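Local coordinates for protein vinylacetyl-CoA Delta-isomerase (Nitrosopumilus maritimus SCM1, PDB 6VJR) that probably isomerises vinylacetyl-CoA and dehydrates 4-hydroxybutyryl-CoA, using a bound flavin, a [4Fe-4S] cluster and an iron ion, at residues 73-84 with 344-355; 106-114 with 126-136. All coordinates share one frame; numbering follows the deposited sequence. Where two conformers were deposited one is given.

Interaction 1 of 2, residues 73-84 with 344-355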
loop_
_atom_site.group_PDB
_atom_site.type_symbol
_atom_site.label_atom_id
_atom_site.label_comp_id
_atom_site.label_asym_id
_atom_site.label_seq_id
_atom_site.Cartn_x
_atom_site.Cartn_y
_atom_site.Cartn_z
ATOM N N ILE A 73 -28.885 4.102 -26.101
ATOM C CA ILE A 73 -27.691 4.692 -26.681
ATOM C C ILE A 73 -27.601 6.119 -26.103
ATOM O O ILE A 73 -28.477 6.960 -26.287
ATOM C CB ILE A 73 -27.717 4.700 -28.209
ATOM C CG1 ILE A 73 -27.912 3.305 -28.854
ATOM C CG2 ILE A 73 -26.494 5.416 -28.735
ATOM C CD1 ILE A 73 -26.845 2.290 -28.588
ATOM N N ALA A 74 -26.560 6.324 -25.295
ATOM C CA ALA A 74 -26.455 7.519 -24.453
ATOM C C ALA A 74 -26.403 8.783 -25.299
ATOM O O ALA A 74 -25.608 8.880 -26.214
ATOM C CB ALA A 74 -25.214 7.410 -23.593
ATOM N N GLU A 75 -27.265 9.743 -24.955
ATOM C CA GLU A 75 -27.491 10.935 -25.749
ATOM C C GLU A 75 -26.878 12.176 -25.103
ATOM O O GLU A 75 -26.981 13.253 -25.679
ATOM C CB GLU A 75 -28.986 11.203 -26.002
ATOM C CG GLU A 75 -29.730 10.011 -26.585
ATOM C CD GLU A 75 -31.195 10.188 -26.959
ATOM O OE1 GLU A 75 -31.721 11.318 -26.811
ATOM O OE2 GLU A 75 -31.810 9.167 -27.404
ATOM N N SER A 76 -26.200 11.999 -23.955
ATOM C CA SER A 76 -25.734 13.108 -23.137
ATOM C C SER A 76 -24.764 12.557 -22.102
ATOM O O SER A 76 -24.789 11.360 -21.871
ATOM C CB SER A 76 -26.832 13.856 -22.450
ATOM O OG SER A 76 -27.499 13.031 -21.502
ATOM N N ALA A 77 -24.003 13.440 -21.438
ATOM C CA ALA A 77 -23.168 13.017 -20.301
ATOM C C ALA A 77 -24.076 12.566 -19.153
ATOM O O ALA A 77 -23.793 11.574 -18.491
ATOM C CB ALA A 77 -22.208 14.089 -19.883
ATOM N N GLU A 78 -25.241 13.210 -19.009
ATOM C CA GLU A 78 -26.198 12.824 -17.979
ATOM C C GLU A 78 -26.619 11.362 -18.155
ATOM O O GLU A 78 -26.737 10.617 -17.163
ATOM C CB GLU A 78 -27.450 13.694 -18.026
ATOM C CG GLU A 78 -28.455 13.405 -16.921
ATOM C CD GLU A 78 -29.677 14.315 -17.011
ATOM O OE1 GLU A 78 -30.432 14.362 -16.022
ATOM O OE2 GLU A 78 -29.885 14.996 -18.059
ATOM N N ASP A 79 -26.814 10.922 -19.414
ATOM C CA ASP A 79 -27.165 9.541 -19.713
ATOM C C ASP A 79 -26.069 8.577 -19.240
ATOM O O ASP A 79 -26.390 7.489 -18.770
ATOM C CB ASP A 79 -27.519 9.341 -21.173
ATOM C CG ASP A 79 -28.913 9.808 -21.595
ATOM O OD1 ASP A 79 -29.673 10.234 -20.690
ATOM O OD2 ASP A 79 -29.211 9.818 -22.838
ATOM N N LEU A 80 -24.793 8.934 -19.424
ATOM C CA LEU A 80 -23.683 8.123 -18.932
ATOM C C LEU A 80 -23.684 8.027 -17.414
ATOM O O LEU A 80 -23.469 6.961 -16.830
ATOM C CB LEU A 80 -22.399 8.709 -19.464
ATOM C CG LEU A 80 -22.196 8.705 -20.971
ATOM C CD1 LEU A 80 -20.927 9.463 -21.339
ATOM C CD2 LEU A 80 -22.199 7.295 -21.522
ATOM N N VAL A 81 -23.878 9.159 -16.771
ATOM C CA VAL A 81 -23.987 9.195 -15.329
ATOM C C VAL A 81 -25.130 8.324 -14.811
ATOM O O VAL A 81 -24.971 7.585 -13.841
ATOM C CB VAL A 81 -24.093 10.619 -14.794
ATOM C CG1 VAL A 81 -24.341 10.610 -13.297
ATOM C CG2 VAL A 81 -22.854 11.405 -15.126
ATOM N N LEU A 82 -26.278 8.368 -15.461
ATOM C CA LEU A 82 -27.406 7.540 -15.062
ATOM C C LEU A 82 -27.139 6.043 -15.204
ATOM O O LEU A 82 -27.648 5.238 -14.410
ATOM C CB LEU A 82 -28.612 7.987 -15.862
ATOM C CG LEU A 82 -29.261 9.261 -15.322
ATOM C CD1 LEU A 82 -30.197 9.813 -16.367
ATOM C CD2 LEU A 82 -30.078 9.027 -14.058
ATOM N N GLN A 83 -26.316 5.656 -16.190
ATOM C CA GLN A 83 -25.889 4.254 -16.291
ATOM C C GLN A 83 -25.191 3.869 -14.977
ATOM O O GLN A 83 -25.499 2.814 -14.401
ATOM C CB GLN A 83 -24.861 3.982 -17.402
ATOM C CG GLN A 83 -25.385 4.179 -18.818
ATOM C CD GLN A 83 -24.304 4.052 -19.865
ATOM O OE1 GLN A 83 -23.117 4.247 -19.584
ATOM N NE2 GLN A 83 -24.691 3.694 -21.066
ATOM N N ASN A 84 -24.278 4.728 -14.507
ATOM C CA ASN A 84 -23.523 4.462 -13.268
ATOM C C ASN A 84 -24.417 4.430 -12.028
ATOM O O ASN A 84 -24.290 3.566 -11.183
ATOM C CB ASN A 84 -22.401 5.470 -13.081
ATOM C CG ASN A 84 -21.221 5.377 -14.014
ATOM O OD1 ASN A 84 -20.503 6.369 -14.166
ATOM N ND2 ASN A 84 -20.947 4.211 -14.587
ATOM N N SER A 344 -17.893 9.570 -16.567
ATOM C CA SER A 344 -19.188 9.748 -17.216
ATOM C C SER A 344 -19.538 11.223 -17.325
ATOM O O SER A 344 -19.988 11.680 -18.395
ATOM C CB SER A 344 -20.196 8.973 -16.464
ATOM O OG SER A 344 -20.042 7.573 -16.528
ATOM N N HIS A 345 -19.364 11.982 -16.242
ATOM C CA HIS A 345 -19.637 13.418 -16.232
ATOM C C HIS A 345 -18.838 14.176 -17.281
ATOM O O HIS A 345 -19.343 15.167 -17.793
ATOM C CB HIS A 345 -19.374 14.050 -14.855
ATOM C CG HIS A 345 -20.525 13.994 -13.899
ATOM N ND1 HIS A 345 -21.680 14.711 -14.113
ATOM C CD2 HIS A 345 -20.697 13.336 -12.755
ATOM C CE1 HIS A 345 -22.502 14.525 -13.075
ATOM N NE2 HIS A 345 -21.906 13.701 -12.232
ATOM N N GLN A 346 -17.613 13.692 -17.578
ATOM C CA GLN A 346 -16.681 14.313 -18.520
ATOM C C GLN A 346 -16.873 13.782 -19.950
ATOM O O GLN A 346 -16.028 14.048 -20.817
ATOM C CB GLN A 346 -15.260 14.119 -17.986
ATOM C CG GLN A 346 -15.009 14.995 -16.771
ATOM C CD GLN A 346 -15.033 16.485 -17.049
ATOM O OE1 GLN A 346 -15.824 17.256 -16.485
ATOM N NE2 GLN A 346 -14.107 16.917 -17.901
ATOM N N GLY A 347 -17.988 13.099 -20.224
ATOM C CA GLY A 347 -18.246 12.517 -21.543
ATOM C C GLY A 347 -18.441 13.548 -22.660
ATOM O O GLY A 347 -18.776 14.700 -22.417
ATOM N N GLN A 348 -18.171 13.123 -23.899
ATOM C CA GLN A 348 -18.150 14.000 -25.064
ATOM C C GLN A 348 -18.942 13.347 -26.206
ATOM O O GLN A 348 -18.973 12.113 -26.339
ATOM C CB GLN A 348 -16.703 14.236 -25.545
ATOM C CG GLN A 348 -15.716 14.735 -24.487
ATOM C CD GLN A 348 -16.004 16.131 -23.970
ATOM O OE1 GLN A 348 -16.395 17.065 -24.698
ATOM N NE2 GLN A 348 -15.820 16.280 -22.667
ATOM N N LYS A 349 -19.571 14.177 -27.044
ATOM C CA LYS A 349 -20.291 13.705 -28.226
ATOM C C LYS A 349 -19.378 13.173 -29.333
ATOM O O LYS A 349 -18.438 13.839 -29.763
ATOM C CB LYS A 349 -21.204 14.821 -28.722
ATOM C CG LYS A 349 -22.268 14.415 -29.765
ATOM C CD LYS A 349 -23.040 15.575 -30.370
ATOM C CE LYS A 349 -23.999 16.286 -29.512
ATOM N NZ LYS A 349 -24.948 16.997 -30.388
ATOM N N MET A 350 -19.710 11.968 -29.813
ATOM C CA MET A 350 -19.080 11.386 -30.981
ATOM C C MET A 350 -19.763 11.801 -32.273
ATOM O O MET A 350 -20.884 12.296 -32.263
ATOM C CB MET A 350 -19.058 9.866 -30.846
ATOM C CG MET A 350 -18.431 9.445 -29.544
ATOM S SD MET A 350 -16.696 9.941 -29.338
ATOM C CE MET A 350 -16.022 8.768 -30.496
ATOM N N LYS A 351 -19.110 11.521 -33.407
ATOM C CA LYS A 351 -19.699 11.897 -34.694
ATOM C C LYS A 351 -21.115 11.343 -34.893
ATOM O O LYS A 351 -21.933 12.009 -35.538
ATOM C CB LYS A 351 -18.778 11.465 -35.830
ATOM C CG LYS A 351 -17.440 12.193 -35.918
ATOM C CD LYS A 351 -16.633 11.647 -37.087
ATOM C CE LYS A 351 -15.269 12.191 -37.175
ATOM N NZ LYS A 351 -14.602 11.566 -38.315
ATOM N N SER A 352 -21.382 10.101 -34.439
ATOM C CA SER A 352 -22.692 9.471 -34.622
ATOM C C SER A 352 -23.809 10.059 -33.752
ATOM O O SER A 352 -24.979 9.737 -33.966
ATOM C CB SER A 352 -22.581 7.994 -34.339
ATOM O OG SER A 352 -22.332 7.751 -32.966
ATOM N N GLY A 353 -23.438 10.830 -32.715
ATOM C CA GLY A 353 -24.381 11.414 -31.781
ATOM C C GLY A 353 -24.315 10.815 -30.381
ATOM O O GLY A 353 -24.786 11.448 -29.430
ATOM N N VAL A 354 -23.792 9.586 -30.267
ATOM C CA VAL A 354 -23.633 8.958 -28.963
ATOM C C VAL A 354 -22.560 9.708 -28.165
ATOM O O VAL A 354 -21.605 10.214 -28.725
ATOM C CB VAL A 354 -23.305 7.448 -29.060
ATOM C CG1 VAL A 354 -21.945 7.189 -29.690
ATOM C CG2 VAL A 354 -23.401 6.731 -27.732
ATOM N N TYR A 355 -22.722 9.757 -26.844
ATOM C CA TYR A 355 -21.718 10.273 -25.920
ATOM C C TYR A 355 -20.795 9.136 -25.468
ATOM O O TYR A 355 -21.254 8.018 -25.183
ATOM C CB TYR A 355 -22.353 10.980 -24.718
ATOM C CG TYR A 355 -22.686 12.428 -25.016
ATOM C CD1 TYR A 355 -23.589 12.769 -26.017
ATOM C CD2 TYR A 355 -22.054 13.462 -24.334
ATOM C CE1 TYR A 355 -23.823 14.096 -26.337
ATOM C CE2 TYR A 355 -22.281 14.784 -24.645
ATOM C CZ TYR A 355 -23.170 15.100 -25.653
ATOM O OH TYR A 355 -23.432 16.394 -25.985
HETATM O O HOH W 1 -26.672 13.240 -28.537
#
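The capped N-terminus of helix 77-94, in the N-terminal half of this acyl-CoA dehydrogenase-like chain, sits on the end of helix 320-345 and the small beta hairpin after it, where the Y355 ring lays one face against S76. The CA of S76 stands 3.6 Å from the centroid of the Y355 ring, almost on its normal, while the backbone N of K349, on the other hairpin strand, lies over the opposite face. S76 is the N-cap, its OG accepting from D79 N at 3.0 Å. Just before it, Y355 N donates to A74 O (3.1 Å), rising above the carbonyl plane, and a water joins E75 O to G353 O. With the ring of Y355 cut back to an alanine, S76 CA would probably lose its CH-pi partner and a gap would open between S76 and K349 N. Further along the helix, V81 CG2 is centred over the H345 ring, 3.5 Å from its centroid; H345 NE2 pairs with Q346 of the second subunit. L80 packs CB to CB on S344, whose hydroxyl, turned anti to its carbonyl carbon (chi1 -67°), also bonds R291 and donates from OG to N84 OD1 at 2.7 Å.

Interaction 2 of 2, residues 106-114 with 126-136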
loop_
_atom_site.group_PDB
_atom_site.type_symbol
_atom_site.label_atom_id
_atom_site.label_comp_id
_atom_site.label_asym_id
_atom_site.label_seq_id
_atom_site.Cartn_x
_atom_site.Cartn_y
_atom_site.Cartn_z
ATOM N N ALA A 106 -21.276 -2.579 -25.355
ATOM C CA ALA A 106 -21.069 -3.025 -26.727
ATOM C C ALA A 106 -21.901 -2.184 -27.698
ATOM O O ALA A 106 -21.363 -1.716 -28.703
ATOM C CB ALA A 106 -21.416 -4.503 -26.860
ATOM N N MET A 107 -23.177 -1.963 -27.379
ATOM C CA MET A 107 -24.072 -1.247 -28.295
ATOM C C MET A 107 -23.636 0.210 -28.438
ATOM O O MET A 107 -23.655 0.785 -29.526
ATOM C CB MET A 107 -25.538 -1.377 -27.881
ATOM C CG MET A 107 -25.973 -2.815 -28.129
ATOM S SD MET A 107 -27.708 -3.064 -28.418
ATOM C CE MET A 107 -28.127 -2.681 -26.729
ATOM N N ASN A 108 -23.294 0.821 -27.301
ATOM C CA ASN A 108 -22.860 2.206 -27.302
ATOM C C ASN A 108 -21.591 2.356 -28.161
ATOM O O ASN A 108 -21.469 3.283 -28.936
ATOM C CB ASN A 108 -22.774 2.735 -25.879
ATOM C CG ASN A 108 -24.130 3.235 -25.400
ATOM O OD1 ASN A 108 -24.469 4.411 -25.537
ATOM N ND2 ASN A 108 -24.938 2.342 -24.861
ATOM N N SER A 109 -20.628 1.452 -27.991
ATOM C CA SER A 109 -19.390 1.503 -28.751
ATOM C C SER A 109 -19.609 1.236 -30.244
ATOM O O SER A 109 -18.985 1.863 -31.119
ATOM C CB SER A 109 -18.354 0.578 -28.109
ATOM O OG SER A 109 -18.702 -0.800 -28.151
ATOM N N LEU A 110 -20.496 0.292 -30.558
ATOM C CA LEU A 110 -20.819 0.012 -31.957
ATOM C C LEU A 110 -21.516 1.173 -32.635
ATOM O O LEU A 110 -21.321 1.365 -33.828
ATOM C CB LEU A 110 -21.650 -1.241 -32.071
ATOM C CG LEU A 110 -20.874 -2.533 -31.922
ATOM C CD1 LEU A 110 -21.833 -3.676 -31.657
ATOM C CD2 LEU A 110 -19.994 -2.803 -33.148
ATOM N N HIS A 111 -22.294 1.954 -31.884
ATOM C CA HIS A 111 -23.035 3.032 -32.513
ATOM C C HIS A 111 -22.067 4.017 -33.178
ATOM O O HIS A 111 -22.212 4.355 -34.356
ATOM C CB HIS A 111 -23.913 3.721 -31.472
ATOM C CG HIS A 111 -24.845 4.724 -32.027
ATOM N ND1 HIS A 111 -24.426 5.993 -32.356
ATOM C CD2 HIS A 111 -26.169 4.665 -32.324
ATOM C CE1 HIS A 111 -25.491 6.685 -32.803
ATOM N NE2 HIS A 111 -26.556 5.903 -32.799
ATOM N N SER A 112 -21.020 4.425 -32.449
ATOM C CA SER A 112 -20.046 5.361 -32.997
ATOM C C SER A 112 -19.104 4.690 -34.001
ATOM O O SER A 112 -18.744 5.294 -34.998
ATOM C CB SER A 112 -19.264 6.071 -31.916
ATOM O OG SER A 112 -18.431 5.191 -31.183
ATOM N N THR A 113 -18.686 3.452 -33.735
ATOM C CA THR A 113 -17.694 2.796 -34.573
ATOM C C THR A 113 -18.289 2.509 -35.958
ATOM O O THR A 113 -17.650 2.765 -36.976
ATOM C CB THR A 113 -17.177 1.529 -33.909
ATOM O OG1 THR A 113 -16.630 1.844 -32.631
ATOM C CG2 THR A 113 -16.100 0.912 -34.782
ATOM N N THR A 114 -19.509 1.957 -36.032
ATOM C CA THR A 114 -20.133 1.639 -37.325
ATOM C C THR A 114 -20.261 2.893 -38.190
ATOM O O THR A 114 -20.081 2.831 -39.409
ATOM C CB THR A 114 -21.488 0.964 -37.151
ATOM O OG1 THR A 114 -22.315 1.762 -36.311
ATOM C CG2 THR A 114 -21.356 -0.465 -36.655
ATOM N N HIS A 126 -23.836 1.106 -40.069
ATOM C CA HIS A 126 -24.544 1.935 -39.103
ATOM C C HIS A 126 -26.056 1.784 -39.290
ATOM O O HIS A 126 -26.773 1.675 -38.295
ATOM C CB HIS A 126 -24.066 3.390 -39.190
ATOM C CG HIS A 126 -24.532 4.231 -38.088
ATOM N ND1 HIS A 126 -24.098 4.012 -36.801
ATOM C CD2 HIS A 126 -25.377 5.275 -38.036
ATOM C CE1 HIS A 126 -24.690 4.895 -35.977
ATOM N NE2 HIS A 126 -25.475 5.680 -36.722
ATOM N N LYS A 127 -26.547 1.804 -40.543
ATOM C CA LYS A 127 -27.970 1.608 -40.841
ATOM C C LYS A 127 -28.451 0.246 -40.352
ATOM O O LYS A 127 -29.471 0.148 -39.653
ATOM C CB LYS A 127 -28.256 1.771 -42.346
ATOM C CG LYS A 127 -28.058 3.171 -42.886
ATOM C CD LYS A 127 -28.290 3.371 -44.385
ATOM C CE LYS A 127 -27.426 4.457 -45.011
ATOM N NZ LYS A 127 -26.003 4.077 -45.116
ATOM N N ARG A 128 -27.649 -0.796 -40.644
ATOM C CA ARG A 128 -27.931 -2.130 -40.140
ATOM C C ARG A 128 -27.999 -2.109 -38.615
ATOM O O ARG A 128 -28.934 -2.667 -38.015
ATOM C CB ARG A 128 -26.852 -3.095 -40.615
ATOM C CG ARG A 128 -26.871 -3.381 -42.100
ATOM C CD ARG A 128 -25.653 -4.236 -42.357
ATOM N NE ARG A 128 -25.521 -4.557 -43.775
ATOM C CZ ARG A 128 -24.509 -5.220 -44.312
ATOM N NH1 ARG A 128 -24.420 -5.426 -45.627
ATOM N NH2 ARG A 128 -23.588 -5.686 -43.552
ATOM N N PHE A 129 -26.979 -1.501 -37.980
ATOM C CA PHE A 129 -26.937 -1.467 -36.541
ATOM C C PHE A 129 -28.146 -0.746 -35.934
ATOM O O PHE A 129 -28.728 -1.234 -34.967
ATOM C CB PHE A 129 -25.580 -0.918 -36.091
ATOM C CG PHE A 129 -25.505 -0.912 -34.577
ATOM C CD1 PHE A 129 -25.441 -2.094 -33.853
ATOM C CD2 PHE A 129 -25.553 0.275 -33.871
ATOM C CE1 PHE A 129 -25.425 -2.056 -32.474
ATOM C CE2 PHE A 129 -25.475 0.296 -32.489
ATOM C CZ PHE A 129 -25.440 -0.862 -31.802
ATOM N N LEU A 130 -28.548 0.389 -36.484
ATOM C CA LEU A 130 -29.709 1.087 -35.954
ATOM C C LEU A 130 -30.987 0.246 -36.056
ATOM O O LEU A 130 -31.844 0.294 -35.150
ATOM C CB LEU A 130 -29.891 2.442 -36.643
ATOM C CG LEU A 130 -28.826 3.492 -36.332
ATOM C CD1 LEU A 130 -29.083 4.740 -37.128
ATOM C CD2 LEU A 130 -28.784 3.784 -34.820
ATOM N N GLU A 131 -31.154 -0.501 -37.161
ATOM C CA GLU A 131 -32.319 -1.370 -37.264
ATOM C C GLU A 131 -32.272 -2.437 -36.172
ATOM O O GLU A 131 -33.309 -2.813 -35.631
ATOM C CB GLU A 131 -32.468 -1.998 -38.649
ATOM C CG GLU A 131 -32.713 -0.972 -39.738
ATOM C CD GLU A 131 -34.109 -0.393 -39.724
ATOM O OE1 GLU A 131 -34.246 0.579 -40.468
ATOM O OE2 GLU A 131 -35.053 -0.881 -39.051
ATOM N N PHE A 132 -31.061 -2.901 -35.833
ATOM C CA PHE A 132 -30.930 -3.866 -34.756
ATOM C C PHE A 132 -31.328 -3.239 -33.416
ATOM O O PHE A 132 -32.052 -3.843 -32.622
ATOM C CB PHE A 132 -29.506 -4.434 -34.752
ATOM C CG PHE A 132 -29.270 -5.379 -33.586
ATOM C CD1 PHE A 132 -29.692 -6.693 -33.680
ATOM C CD2 PHE A 132 -28.632 -4.976 -32.425
ATOM C CE1 PHE A 132 -29.459 -7.590 -32.655
ATOM C CE2 PHE A 132 -28.452 -5.873 -31.369
ATOM C CZ PHE A 132 -28.874 -7.172 -31.485
ATOM N N VAL A 133 -30.849 -2.023 -33.158
ATOM C CA VAL A 133 -31.185 -1.321 -31.934
ATOM C C VAL A 133 -32.698 -1.152 -31.835
ATOM O O VAL A 133 -33.271 -1.364 -30.774
ATOM C CB VAL A 133 -30.452 0.026 -31.823
ATOM C CG1 VAL A 133 -30.998 0.818 -30.634
ATOM C CG2 VAL A 133 -28.941 -0.238 -31.689
ATOM N N LYS A 134 -33.335 -0.742 -32.930
ATOM C CA LYS A 134 -34.779 -0.571 -32.914
ATOM C C LYS A 134 -35.473 -1.866 -32.499
ATOM O O LYS A 134 -36.348 -1.863 -31.637
ATOM C CB LYS A 134 -35.237 -0.101 -34.286
ATOM C CG LYS A 134 -36.732 -0.185 -34.446
ATOM C CD LYS A 134 -37.218 0.400 -35.758
ATOM C CE LYS A 134 -38.695 0.328 -35.907
ATOM N NZ LYS A 134 -39.050 0.992 -37.153
ATOM N N MET A 135 -35.076 -2.988 -33.114
ATOM C CA MET A 135 -35.646 -4.285 -32.770
ATOM C C MET A 135 -35.493 -4.557 -31.267
ATOM O O MET A 135 -36.473 -4.811 -30.581
ATOM C CB MET A 135 -34.996 -5.401 -33.596
ATOM C CG MET A 135 -35.505 -6.798 -33.275
ATOM S SD MET A 135 -34.674 -8.098 -34.214
ATOM C CE MET A 135 -33.055 -8.194 -33.434
ATOM N N VAL A 136 -34.260 -4.513 -30.739
ATOM C CA VAL A 136 -34.048 -4.957 -29.375
ATOM C C VAL A 136 -34.706 -4.012 -28.371
ATOM O O VAL A 136 -35.132 -4.448 -27.307
ATOM C CB VAL A 136 -32.566 -5.240 -29.069
ATOM C CG1 VAL A 136 -31.994 -6.280 -30.011
ATOM C CG2 VAL A 136 -31.685 -4.023 -29.119
#
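A buried helical hairpin forms this contact: helices 101-121 and 125-139, joined by a short turn, pack antiparallel with their segment axes 9.3 Å apart at closest and 152° between their directions. The central knob is F129, whose ring enters a hole made by M107, L110, H111 and T114. CG anti to the backbone N (chi1 -178°) sends the ring across to the first helix, where its CZ comes within 3.3 Å of M107 O. L110 CB covers one face, offset toward the rim, and V133 CG2 of the ring's own helix covers the other, so F129 is sandwiched between aliphatic groups; F270 adds an edge-to-face partner.

Toward the open end of the hairpin, M107 bends at its last torsion and brings SD to the edge of the F132 ring, 4.1 Å from F132 CE2, a Met-aromatic contact. The same sulfur meets V136 CG2 tip to tip, and I143 and I197 of the neighbouring sheet close in around this apolar end.

Near the turn the chemistry becomes polar. The H126 ring stands edge-on to H111, planes at 84°, with H126 CE1 over the centre of the H111 face, while L130 CD2 touches H111 NE2 at 3.7 Å. H111 ND1 is hydrogen-bonded to S352 OG, outside the hairpin. T114 OG1 works both ways: it donates to L110 O at 2.7 Å, tilted from the carbonyl plane, and accepts from H126 ND1 at 2.9 Å, lying almost exactly in the imidazole plane.

Helix 101-121 follows helix 77-94 in the chain, and interaction 2 is nested within the long loop that interaction 1 closes; their centres lie about 15 Å apart. They touch directly: the H111-S352 bond joins them, as does A74 N to N108 OD1 at 2.8 Å, while V354 CG2 packs against N108 OD1. Interaction 1 is the more exposed of the two, joining the N-terminal and C-terminal family regions through a backbone bond, a water, ring faces met by CH groups and a Ser-Asn bond, beside a subunit interface. Interaction 2 is buried within the N-terminal region and depends on side chains interlocking between neighbouring helices, with its one hydrogen bond between the helices near the turn.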